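Local coordinates for aminoglycoside phosphotransferase (Mycobacterium smegmatis, PDB 6EF6), which phosphorylates (S)-1-amino-2-propanol as the kinase of the aminoacetone utilization microcompartment, at residues W87-P100 and R246-F258. Residues are numbered along the deposited sequence; the frame is centred on the assembly and turned at random.
Sequences WLAALRTDSDVTVP and RTITVIDFDDCGF. With NA (sodium ion), chain D; BEZ (benzoic acid), chain B; ACT (acetate ion), chain F.
The Phe253 ring lies among Trp87, Leu88, Leu91 and Val99. It meets Trp87 in an offset edge-to-face pair, the Phe253 edge turned to the Trp87 face with the planes at 89°. Leu88 lays its CD2 methyl over the middle of one Phe253 face, a CH-pi contact 3.5 Å from the centroid. Leu91 CD1 approaches Phe253 CE2 at 3.7 Å, and Val99 CG1 touches Phe253 CZ. Trp87 CG stands anti to the backbone N (chi1 -166°), which brings the indole against Phe253, while its NE1 hydrogen-bonds His160.

Val250 N donates to Thr98 O at 2.9 Å, and a water joins Thr98 N to Ile248 O. Val97 CG1 packs on Val250 CG2 at 3.6 Å. Pro100 CD lies 3.1 Å from Val250 O, a buried carbonyl without a hydrogen-bonding partner.

Pro100 and Ile251 also line the benzoate pocket. Asp252 binds sodium through OD2, together with Asp231. Asp252-Phe253-Asp254 probably corresponds to the DFG motif of protein kinases, so the residue after the metal ligand packs on helix 78-94. The contact joins the end of this helix and its following loop to strand 248-250, which pairs with strand 237-239; helix 147-163 packs against Leu91, Val97 and Val250.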
ATOM      1  N   TRP A  87      -7.788  13.294   1.514  1.00 19.78           N
ATOM      2  CA  TRP A  87      -8.451  12.288   0.702  1.00 19.34           C
ATOM      3  C   TRP A  87      -9.374  11.428   1.556  1.00 21.29           C
ATOM      4  O   TRP A  87     -10.503  11.108   1.136  1.00 20.80           O
ATOM      5  CB  TRP A  87      -7.440  11.427  -0.048  1.00 18.59           C
ATOM      6  CG  TRP A  87      -8.036  10.591  -1.144  1.00 18.09           C
ATOM      7  CD1 TRP A  87      -9.225  10.786  -1.765  1.00 18.56           C
ATOM      8  CD2 TRP A  87      -7.479   9.409  -1.759  1.00 16.21           C
ATOM      9  NE1 TRP A  87      -9.452   9.820  -2.706  1.00 18.02           N
ATOM     10  CE2 TRP A  87      -8.402   8.938  -2.720  1.00 16.68           C
ATOM     11  CE3 TRP A  87      -6.312   8.693  -1.560  1.00 17.05           C
ATOM     12  CZ2 TRP A  87      -8.168   7.847  -3.523  1.00 16.82           C
ATOM     13  CZ3 TRP A  87      -6.087   7.577  -2.333  1.00 17.36           C
ATOM     14  CH2 TRP A  87      -7.016   7.139  -3.300  1.00 15.84           C
ATOM     15  N   LEU A  88      -8.917  11.025   2.751  1.00 20.55           N
ATOM     16  CA  LEU A  88      -9.794  10.230   3.604  1.00 22.72           C
ATOM     17  C   LEU A  88     -11.083  10.970   3.894  1.00 22.11           C
ATOM     18  O   LEU A  88     -12.165  10.371   3.868  1.00 23.35           O
ATOM     19  CB  LEU A  88      -9.117   9.855   4.935  1.00 21.67           C
ATOM     20  CG  LEU A  88      -7.849   9.046   4.896  1.00 21.35           C
ATOM     21  CD1 LEU A  88      -7.364   8.732   6.320  1.00 23.53           C
ATOM     22  CD2 LEU A  88      -8.030   7.771   4.093  1.00 22.76           C
ATOM     23  N   ALA A  89     -10.993  12.268   4.155  1.00 22.15           N
ATOM     24  CA  ALA A  89     -12.193  13.034   4.472  1.00 24.07           C
ATOM     25  C   ALA A  89     -13.163  13.062   3.296  1.00 23.95           C
ATOM     26  O   ALA A  89     -14.386  12.989   3.487  1.00 26.57           O
ATOM     27  CB  ALA A  89     -11.799  14.450   4.891  1.00 26.00           C
ATOM     28  N   ALA A  90     -12.639  13.175   2.077  1.00 22.87           N
ATOM     29  CA  ALA A  90     -13.487  13.164   0.882  1.00 23.70           C
ATOM     30  C   ALA A  90     -14.077  11.783   0.642  1.00 24.34           C
ATOM     31  O   ALA A  90     -15.254  11.661   0.297  1.00 24.53           O
ATOM     32  CB  ALA A  90     -12.673  13.621  -0.317  1.00 26.59           C
ATOM     33  N   LEU A  91     -13.287  10.730   0.852  1.00 23.05           N
ATOM     34  CA  LEU A  91     -13.812   9.370   0.696  1.00 23.56           C
ATOM     35  C   LEU A  91     -14.919   9.102   1.710  1.00 23.99           C
ATOM     36  O   LEU A  91     -15.924   8.462   1.384  1.00 27.57           O
ATOM     37  CB  LEU A  91     -12.682   8.335   0.829  1.00 19.44           C
ATOM     38  CG  LEU A  91     -11.717   8.333  -0.348  1.00 19.35           C
ATOM     39  CD1 LEU A  91     -10.451   7.583   0.080  1.00 20.20           C
ATOM     40  CD2 LEU A  91     -12.309   7.723  -1.603  1.00 22.59           C
ATOM     41  N   ARG A  92     -14.779   9.612   2.935  1.00 24.65           N
ATOM     42  CA  ARG A  92     -15.801   9.370   3.952  1.00 30.71           C
ATOM     43  C   ARG A  92     -17.155   9.917   3.526  1.00 33.04           C
ATOM     44  O   ARG A  92     -18.184   9.250   3.676  1.00 39.84           O
ATOM     45  CB  ARG A  92     -15.398   9.997   5.295  1.00 34.40           C
ATOM     46  CG  ARG A  92     -14.605   9.068   6.175  1.00 44.16           C
ATOM     47  CD  ARG A  92     -14.688   9.463   7.655  1.00 53.38           C
ATOM     48  NE  ARG A  92     -14.295  10.850   7.870  1.00 65.70           N
ATOM     49  CZ  ARG A  92     -13.042  11.288   7.796  1.00 73.92           C
ATOM     50  NH1 ARG A  92     -12.046  10.448   7.504  1.00 64.43           N
ATOM     51  NH2 ARG A  92     -12.782  12.573   8.004  1.00 76.47           N
ATOM     52  N   THR A  93     -17.175  11.129   2.996  1.00 33.39           N
ATOM     53  CA  THR A  93     -18.440  11.782   2.708  1.00 42.40           C
ATOM     54  C   THR A  93     -18.958  11.521   1.300  1.00 37.64           C
ATOM     55  O   THR A  93     -20.175  11.652   1.078  1.00 38.49           O
ATOM     56  CB  THR A  93     -18.282  13.285   2.911  1.00 42.16           C
ATOM     57  OG1 THR A  93     -17.314  13.787   1.994  1.00 41.46           O
ATOM     58  CG2 THR A  93     -17.849  13.592   4.322  1.00 48.92           C
ATOM     59  N   ASP A  94     -18.090  11.176   0.344  1.00 29.85           N
ATOM     60  CA  ASP A  94     -18.467  11.170  -1.067  1.00 32.42           C
ATOM     61  C   ASP A  94     -18.221   9.844  -1.771  1.00 28.72           C
ATOM     62  O   ASP A  94     -18.404   9.766  -2.994  1.00 34.93           O
ATOM     63  CB  ASP A  94     -17.709  12.258  -1.827  1.00 46.20           C
ATOM     64  CG  ASP A  94     -18.292  13.630  -1.609  1.00 64.69           C
ATOM     65  OD1 ASP A  94     -19.531  13.780  -1.704  1.00 70.71           O
ATOM     66  OD2 ASP A  94     -17.503  14.555  -1.332  1.00 67.30           O
ATOM     67  N   SER A  95     -17.855   8.787  -1.067  1.00 25.14           N
ATOM     68  CA  SER A  95     -17.709   7.510  -1.731  1.00 26.57           C
ATOM     69  C   SER A  95     -18.296   6.390  -0.879  1.00 25.93           C
ATOM     70  O   SER A  95     -18.506   6.550   0.321  1.00 30.68           O
ATOM     71  CB  SER A  95     -16.222   7.237  -1.961  1.00 32.07           C
ATOM     72  OG  SER A  95     -15.696   6.573  -0.855  1.00 33.40           O
ATOM     73  N   ASP A  96     -18.537   5.242  -1.498  1.00 29.37           N
ATOM     74  CA  ASP A  96     -19.080   4.124  -0.743  1.00 35.16           C
ATOM     75  C   ASP A  96     -17.999   3.267  -0.125  1.00 32.35           C
ATOM     76  O   ASP A  96     -18.307   2.222   0.455  1.00 35.72           O
ATOM     77  CB  ASP A  96     -20.006   3.273  -1.611  1.00 43.68           C
ATOM     78  CG  ASP A  96     -19.278   2.578  -2.706  1.00 52.15           C
ATOM     79  OD1 ASP A  96     -18.435   3.227  -3.355  1.00 55.62           O
ATOM     80  OD2 ASP A  96     -19.549   1.375  -2.920  1.00 60.59           O
ATOM     81  N   VAL A  97     -16.747   3.697  -0.222  1.00 24.45           N
ATOM     82  CA  VAL A  97     -15.644   3.010   0.454  1.00 23.30           C
ATOM     83  C   VAL A  97     -15.614   3.461   1.904  1.00 23.20           C
ATOM     84  O   VAL A  97     -15.645   4.666   2.181  1.00 25.16           O
ATOM     85  CB  VAL A  97     -14.305   3.341  -0.222  1.00 20.94           C
ATOM     86  CG1 VAL A  97     -13.150   2.598   0.438  1.00 21.61           C
ATOM     87  CG2 VAL A  97     -14.358   2.959  -1.687  1.00 28.75           C
ATOM     88  N   THR A  98     -15.516   2.501   2.821  1.00 21.97           N
ATOM     89  CA  THR A  98     -15.337   2.795   4.240  1.00 22.30           C
ATOM     90  C   THR A  98     -13.845   2.986   4.514  1.00 19.86           C
ATOM     91  O   THR A  98     -13.032   2.126   4.169  1.00 19.31           O
ATOM     92  CB  THR A  98     -15.876   1.639   5.063  1.00 28.43           C
ATOM     93  OG1 THR A  98     -17.253   1.401   4.699  1.00 34.70           O
ATOM     94  CG2 THR A  98     -15.758   1.940   6.522  1.00 26.62           C
ATOM     95  N   VAL A  99     -13.492   4.104   5.155  1.00 20.37           N
ATOM     96  CA  VAL A  99     -12.104   4.453   5.456  1.00 19.24           C
ATOM     97  C   VAL A  99     -11.969   4.888   6.914  1.00 21.78           C
ATOM     98  O   VAL A  99     -12.985   5.109   7.568  1.00 24.88           O
ATOM     99  CB  VAL A  99     -11.580   5.544   4.498  1.00 23.89           C
ATOM    100  CG1 VAL A  99     -11.664   5.102   3.053  1.00 22.27           C
ATOM    101  CG2 VAL A  99     -12.323   6.860   4.660  1.00 26.04           C
ATOM    102  N   PRO A 100     -10.769   5.086   7.432  1.00 22.24           N
ATOM    103  CA  PRO A 100     -10.638   5.530   8.827  1.00 25.09           C
ATOM    104  C   PRO A 100     -11.117   6.956   9.022  1.00 23.14           C
ATOM    105  O   PRO A 100     -11.053   7.787   8.114  1.00 24.59           O
ATOM    106  CB  PRO A 100      -9.134   5.442   9.094  1.00 29.83           C
ATOM    107  CG  PRO A 100      -8.595   4.494   7.990  1.00 33.09           C
ATOM    108  CD  PRO A 100      -9.447   4.851   6.818  1.00 23.70           C
ATOM    109  N   ARG A 246     -20.281  -7.592   4.840  1.00 52.69           N
ATOM    110  CA  ARG A 246     -19.671  -7.197   6.101  1.00 53.54           C
ATOM    111  C   ARG A 246     -19.077  -5.813   5.891  1.00 44.50           C
ATOM    112  O   ARG A 246     -18.997  -5.318   4.763  1.00 45.72           O
ATOM    113  CB  ARG A 246     -18.578  -8.192   6.487  1.00 53.91           C
ATOM    114  CG  ARG A 246     -17.520  -8.327   5.397  1.00 48.84           C
ATOM    115  CD  ARG A 246     -16.804  -9.668   5.401  1.00 41.58           C
ATOM    116  NE  ARG A 246     -16.384  -9.987   4.041  1.00 31.80           N
ATOM    117  CZ  ARG A 246     -15.475 -10.899   3.739  1.00 43.49           C
ATOM    118  NH1 ARG A 246     -15.171 -11.115   2.475  1.00 41.53           N
ATOM    119  NH2 ARG A 246     -14.881 -11.598   4.697  1.00 54.71           N
ATOM    120  N   THR A 247     -18.666  -5.182   6.987  1.00 34.74           N
ATOM    121  CA  THR A 247     -18.053  -3.861   6.896  1.00 30.07           C
ATOM    122  C   THR A 247     -16.563  -4.009   6.620  1.00 25.18           C
ATOM    123  O   THR A 247     -15.841  -4.634   7.400  1.00 30.08           O
ATOM    124  CB  THR A 247     -18.286  -3.071   8.184  1.00 31.62           C
ATOM    125  OG1 THR A 247     -19.692  -3.016   8.466  1.00 36.52           O
ATOM    126  CG2 THR A 247     -17.749  -1.661   8.024  1.00 30.82           C
ATOM    127  N   ILE A 248     -16.124  -3.496   5.485  1.00 22.86           N
ATOM    128  CA  ILE A 248     -14.736  -3.594   5.057  1.00 21.35           C
ATOM    129  C   ILE A 248     -14.136  -2.199   5.085  1.00 26.76           C
ATOM    130  O   ILE A 248     -14.577  -1.315   4.339  1.00 26.73           O
ATOM    131  CB  ILE A 248     -14.614  -4.206   3.652  1.00 22.21           C
ATOM    132  CG1 ILE A 248     -15.344  -5.556   3.648  1.00 25.74           C
ATOM    133  CG2 ILE A 248     -13.182  -4.399   3.277  1.00 22.30           C
ATOM    134  CD1 ILE A 248     -15.784  -6.002   2.262  1.00 30.86           C
ATOM    135  N   THR A 249     -13.114  -1.997   5.922  1.00 22.27           N
ATOM    136  CA  THR A 249     -12.458  -0.695   6.026  1.00 18.92           C
ATOM    137  C   THR A 249     -11.093  -0.736   5.376  1.00 19.06           C
ATOM    138  O   THR A 249     -10.257  -1.558   5.745  1.00 19.18           O
ATOM    139  CB  THR A 249     -12.300  -0.287   7.497  1.00 20.45           C
ATOM    140  OG1 THR A 249     -13.561  -0.350   8.164  1.00 24.20           O
ATOM    141  CG2 THR A 249     -11.808   1.129   7.628  1.00 22.06           C
ATOM    142  N   VAL A 250     -10.850   0.162   4.432  1.00 17.35           N
ATOM    143  CA  VAL A 250      -9.537   0.282   3.824  1.00 16.49           C
ATOM    144  C   VAL A 250      -8.666   1.119   4.742  1.00 17.39           C
ATOM    145  O   VAL A 250      -9.074   2.216   5.148  1.00 19.09           O
ATOM    146  CB  VAL A 250      -9.635   0.963   2.452  1.00 17.41           C
ATOM    147  CG1 VAL A 250      -8.218   1.013   1.794  1.00 16.12           C
ATOM    148  CG2 VAL A 250     -10.613   0.242   1.550  1.00 17.07           C
ATOM    149  N   ILE A 251      -7.513   0.565   5.143  1.00 16.64           N
ATOM    150  CA  ILE A 251      -6.622   1.255   6.061  1.00 18.09           C
ATOM    151  C   ILE A 251      -5.292   1.533   5.344  1.00 16.83           C
ATOM    152  O   ILE A 251      -5.043   1.101   4.207  1.00 16.13           O
ATOM    153  CB  ILE A 251      -6.405   0.452   7.364  1.00 18.34           C
ATOM    154  CG1 ILE A 251      -5.683  -0.860   7.099  1.00 18.90           C
ATOM    155  CG2 ILE A 251      -7.734   0.230   8.078  1.00 21.65           C
ATOM    156  CD1 ILE A 251      -4.988  -1.432   8.328  1.00 21.46           C
ATOM    157  N   ASP A 252      -4.397   2.241   6.039  1.00 19.89           N
ATOM    158  CA  ASP A 252      -3.000   2.388   5.626  1.00 18.98           C
ATOM    159  C   ASP A 252      -2.873   3.020   4.244  1.00 16.86           C
ATOM    160  O   ASP A 252      -2.267   2.468   3.326  1.00 16.91           O
ATOM    161  CB  ASP A 252      -2.258   1.050   5.683  1.00 21.24           C
ATOM    162  CG  ASP A 252      -0.749   1.208   5.527  1.00 25.92           C
ATOM    163  OD1 ASP A 252      -0.271   2.352   5.566  1.00 24.49           O
ATOM    164  OD2 ASP A 252      -0.061   0.178   5.356  1.00 26.98           O
ATOM    165  N   PHE A 253      -3.382   4.256   4.171  1.00 17.56           N
ATOM    166  CA  PHE A 253      -3.205   5.129   2.999  1.00 18.98           C
ATOM    167  C   PHE A 253      -1.819   5.800   2.980  1.00 19.65           C
ATOM    168  O   PHE A 253      -1.609   6.767   2.240  1.00 19.06           O
ATOM    169  CB  PHE A 253      -4.344   6.178   2.904  1.00 18.09           C
ATOM    170  CG  PHE A 253      -5.649   5.664   2.404  1.00 16.27           C
ATOM    171  CD1 PHE A 253      -6.483   4.864   3.202  1.00 17.93           C
ATOM    172  CD2 PHE A 253      -6.142   6.074   1.172  1.00 17.42           C
ATOM    173  CE1 PHE A 253      -7.713   4.433   2.744  1.00 16.89           C
ATOM    174  CE2 PHE A 253      -7.379   5.620   0.729  1.00 17.21           C
ATOM    175  CZ  PHE A 253      -8.165   4.817   1.494  1.00 16.81           C
ATOM    176  N   ASP A 254      -0.871   5.361   3.818  1.00 18.58           N
ATOM    177  CA  ASP A 254       0.352   6.137   3.972  1.00 19.53           C
ATOM    178  C   ASP A 254       1.257   6.109   2.739  1.00 18.98           C
ATOM    179  O   ASP A 254       2.160   6.946   2.682  1.00 19.15           O
ATOM    180  CB  ASP A 254       1.125   5.613   5.186  1.00 21.99           C
ATOM    181  CG  ASP A 254       2.296   6.525   5.588  1.00 22.31           C
ATOM    182  OD1 ASP A 254       2.119   7.744   5.800  1.00 23.34           O
ATOM    183  OD2 ASP A 254       3.436   6.008   5.740  1.00 24.92           O
ATOM    184  N   ASP A 255       1.088   5.196   1.807  1.00 18.23           N
ATOM    185  CA  ASP A 255       1.822   5.197   0.538  1.00 17.70           C
ATOM    186  C   ASP A 255       1.053   5.876  -0.578  1.00 18.60           C
ATOM    187  O   ASP A 255       1.465   5.836  -1.724  1.00 17.65           O
ATOM    188  CB  ASP A 255       2.278   3.798   0.085  1.00 21.21           C
ATOM    189  CG  ASP A 255       3.472   3.278   0.813  1.00 25.15           C
ATOM    190  OD1 ASP A 255       4.182   4.064   1.453  1.00 23.83           O
ATOM    191  OD2 ASP A 255       3.637   2.022   0.737  1.00 23.27           O
ATOM    192  N   CYS A 256      -0.080   6.494  -0.290  1.00 17.25           N
ATOM    193  CA  CYS A 256      -0.895   6.998  -1.390  1.00 17.39           C
ATOM    194  C   CYS A 256      -0.174   8.128  -2.125  1.00 16.94           C
ATOM    195  O   CYS A 256       0.665   8.843  -1.586  1.00 17.45           O
ATOM    196  CB  CYS A 256      -2.280   7.446  -0.909  1.00 17.67           C
ATOM    197  SG  CYS A 256      -2.412   9.060  -0.068  1.00 18.26           S
ATOM    198  N   GLY A 257      -0.476   8.237  -3.416  1.00 17.82           N
ATOM    199  CA  GLY A 257       0.165   9.268  -4.235  1.00 18.59           C
ATOM    200  C   GLY A 257      -0.128   8.997  -5.696  1.00 17.02           C
ATOM    201  O   GLY A 257      -1.088   8.330  -6.008  1.00 17.61           O
ATOM    202  N   PHE A 258       0.637   9.632  -6.570  1.00 18.73           N
ATOM    203  CA  PHE A 258       0.308   9.576  -7.986  1.00 18.00           C
ATOM    204  C   PHE A 258       0.982   8.381  -8.593  1.00 18.61           C
ATOM    205  O   PHE A 258       2.154   8.156  -8.348  1.00 21.22           O
ATOM    206  CB  PHE A 258       0.693  10.909  -8.638  1.00 19.01           C
ATOM    207  CG  PHE A 258      -0.089  12.047  -8.077  1.00 20.32           C
ATOM    208  CD1 PHE A 258      -1.400  12.269  -8.473  1.00 22.66           C
ATOM    209  CD2 PHE A 258       0.456  12.856  -7.092  1.00 23.13           C
ATOM    210  CE1 PHE A 258      -2.134  13.317  -7.946  1.00 23.99           C
ATOM    211  CE2 PHE A 258      -0.303  13.902  -6.546  1.00 25.88           C
ATOM    212  CZ  PHE A 258      -1.601  14.108  -6.979  1.00 27.36           C
TER
HETATM  213 NA    NA D 403       1.919   0.230   3.674  1.00 44.00          NA
HETATM  214  C   BEZ B 401      -3.070   3.250   9.246  1.00 33.55           C
HETATM  215  O1  BEZ B 401      -3.237   4.164   8.438  1.00 31.00           O
HETATM  216  O2  BEZ B 401      -1.908   2.788   9.433  1.00 36.59           O
HETATM  217  C1  BEZ B 401      -4.260   2.720   9.972  1.00 28.18           C
HETATM  218  C2  BEZ B 401      -4.221   1.469  10.560  1.00 32.25           C
HETATM  219  C3  BEZ B 401      -5.340   0.995  11.235  1.00 35.12           C
HETATM  220  C4  BEZ B 401      -6.491   1.768  11.302  1.00 34.21           C
HETATM  221  C5  BEZ B 401      -6.523   3.027  10.711  1.00 29.93           C
HETATM  222  C6  BEZ B 401      -5.410   3.490  10.040  1.00 33.39           C
HETATM  223  C   ACT F 405     -17.592  -9.330   0.751  1.00 50.43           C
HETATM  224  O   ACT F 405     -17.984  -8.926   1.885  1.00 52.78           O
HETATM  225  OXT ACT F 405     -16.532  -9.947   0.458  1.00 44.05           O
HETATM  226  CH3 ACT F 405     -18.528  -9.036  -0.452  1.00 47.31           C
HETATM  227  O   HOH W   1     -15.374  -0.378   1.942  1.00 30.53           O
HETATM  228  O   HOH W   2     -17.856  -1.769   3.857  1.00 35.51           O
HETATM  229  O   HOH W   3       1.099   2.154   2.965  1.00 24.42           O
HETATM  230  O   HOH W   4       2.561   1.453   5.724  1.00 30.42           O
HETATM  231  O   HOH W   5       3.772   0.395   2.858  1.00 45.09           O